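Local coordinates for RsbT co-antagonist protein RsbRA (Bacillus subtilis, PDB 2BNL), which regulates sigma-B in the general stress response as part of the stressosome, stimulating RsbT kinase activity toward RsbS in vitro, and is represented by its N-terminal globin-like domain, at residues A[88-91]-A[92-95]. Residues are numbered along the deposited sequence; the frame is centred on the assembly and turned at random.
Sequences LAEF and WKRL
Glu-90 reaches one turn along its helix to Arg-94, and its carboxylate serves two cations. OE1 of Glu-90 offers its anti lone pair to NE of Arg-94 at 2.9 Å and accepts a longer bond from NH2 of Arg-94 at 3.3 Å. NE and NH2 present one guanidinium edge to this single oxygen, the two planes standing 74° apart. The bend at chi2 of Glu-90 (-47°) turns the carboxylate forward, where OE2 forms a looser salt bridge of 3.6 Å with NZ of Lys-93, whose stronger partner is Asp-117 of the second subunit. Arg-94 NH1 pairs with Glu-28 of helix 15-30; an alanine here would probably leave both Glu-90 OE1 and Glu-28 without their cationic mate. The backbone carries the usual i+4 to i bonds, Arg-94 N to Glu-90 O being 2.9 Å and Trp-92 N to Leu-88 O weak at 3.4 Å. All this lies on helix 81-100 of a globin-like domain, where nonpolar Leu-88 packs on Phe-128 and the flat ring of Phe-91 suits stacking on Trp-22 and edge-to-face contact with Tyr-49. With chi1 of 75°, CG of Trp-92 lies between its own N and carbonyl carbon; the broad indole spans from Ile-116 to Ala-89 O, 3.3 Å above one face toward the rim. Lys-93 CG stands 3.6 Å above its six-membered ring, and the small methyl of Ala-89 lets Lys-93 CE pass 4.1 Å from Ala-89 CB.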
loop_
_atom_site.group_PDB
_atom_site.type_symbol
_atom_site.label_atom_id
_atom_site.label_comp_id
_atom_site.label_asym_id
_atom_site.label_seq_id
_atom_site.Cartn_x
_atom_site.Cartn_y
_atom_site.Cartn_z
ATOM N N LEU A 88 -3.028 -4.783 6.144
ATOM C CA LEU A 88 -3.344 -5.189 4.772
ATOM C C LEU A 88 -2.109 -5.716 3.994
ATOM O O LEU A 88 -2.270 -6.675 3.191
ATOM C CB LEU A 88 -4.039 -4.059 4.034
ATOM C CG LEU A 88 -5.355 -3.619 4.604
ATOM C CD1 LEU A 88 -6.228 -2.815 3.607
ATOM C CD2 LEU A 88 -6.198 -4.829 5.053
ATOM N N ALA A 89 -0.978 -5.042 4.132
ATOM C CA ALA A 89 0.353 -5.498 3.535
ATOM C C ALA A 89 0.695 -6.936 3.982
ATOM O O ALA A 89 0.991 -7.826 3.180
ATOM C CB ALA A 89 1.455 -4.523 3.857
ATOM N N GLU A 90 0.564 -7.188 5.290
ATOM C CA GLU A 90 0.787 -8.516 5.817
ATOM C C GLU A 90 -0.251 -9.540 5.361
ATOM O O GLU A 90 0.119 -10.696 5.187
ATOM C CB GLU A 90 0.800 -8.503 7.406
ATOM C CG GLU A 90 2.003 -8.247 8.051
ATOM C CD GLU A 90 3.187 -9.073 7.464
ATOM O OE1 GLU A 90 3.249 -10.313 7.623
ATOM O OE2 GLU A 90 4.016 -8.421 6.781
ATOM N N PHE A 91 -1.543 -9.153 5.156
ATOM C CA PHE A 91 -2.560 -10.047 4.699
ATOM C C PHE A 91 -2.125 -10.690 3.352
ATOM O O PHE A 91 -2.168 -11.905 3.256
ATOM C CB PHE A 91 -3.889 -9.341 4.484
ATOM C CG PHE A 91 -4.692 -9.085 5.732
ATOM C CD1 PHE A 91 -4.133 -9.245 7.049
ATOM C CD2 PHE A 91 -5.929 -8.622 5.632
ATOM C CE1 PHE A 91 -4.852 -8.963 8.147
ATOM C CE2 PHE A 91 -6.685 -8.363 6.741
ATOM C CZ PHE A 91 -6.137 -8.540 7.996
ATOM N N TRP A 92 -1.682 -9.891 2.376
ATOM C CA TRP A 92 -1.370 -10.441 1.042
ATOM C C TRP A 92 -0.077 -11.286 1.107
ATOM O O TRP A 92 0.068 -12.295 0.387
ATOM C CB TRP A 92 -1.465 -9.403 -0.103
ATOM C CG TRP A 92 -0.361 -8.415 -0.217
ATOM C CD1 TRP A 92 -0.327 -7.103 0.268
ATOM C CD2 TRP A 92 0.932 -8.661 -0.749
ATOM N NE1 TRP A 92 0.896 -6.558 0.038
ATOM C CE2 TRP A 92 1.694 -7.488 -0.568
ATOM C CE3 TRP A 92 1.528 -9.765 -1.371
ATOM C CZ2 TRP A 92 3.047 -7.398 -0.978
ATOM C CZ3 TRP A 92 2.899 -9.695 -1.723
ATOM C CH2 TRP A 92 3.602 -8.493 -1.603
ATOM N N LYS A 93 0.840 -10.874 1.973
ATOM C CA LYS A 93 2.111 -11.536 2.101
ATOM C C LYS A 93 1.986 -12.902 2.717
ATOM O O LYS A 93 2.696 -13.878 2.301
ATOM C CB LYS A 93 3.074 -10.665 2.917
ATOM C CG LYS A 93 3.435 -9.425 2.166
ATOM C CD LYS A 93 4.429 -8.670 3.048
ATOM C CE LYS A 93 4.377 -7.208 2.839
ATOM N NZ LYS A 93 5.296 -6.696 3.924
ATOM N N ARG A 94 1.035 -12.995 3.655
ATOM C CA ARG A 94 0.713 -14.227 4.228
ATOM C C ARG A 94 -0.037 -15.171 3.316
ATOM O O ARG A 94 0.190 -16.361 3.355
ATOM C CB ARG A 94 0.043 -14.006 5.570
ATOM C CG ARG A 94 1.122 -13.511 6.586
ATOM C CD ARG A 94 0.653 -13.365 8.028
ATOM N NE ARG A 94 1.561 -12.440 8.759
ATOM C CZ ARG A 94 1.663 -12.332 10.091
ATOM N NH1 ARG A 94 0.967 -13.127 10.903
ATOM N NH2 ARG A 94 2.500 -11.462 10.612
ATOM N N LEU A 95 -0.873 -14.623 2.452
ATOM C CA LEU A 95 -1.542 -15.383 1.418
ATOM C C LEU A 95 -0.491 -15.869 0.388
ATOM O O LEU A 95 -0.519 -17.027 -0.084
ATOM C CB LEU A 95 -2.631 -14.503 0.776
ATOM C CG LEU A 95 -3.102 -15.055 -0.583
ATOM C CD1 LEU A 95 -3.943 -16.261 -0.235
ATOM C CD2 LEU A 95 -3.893 -14.117 -1.397
#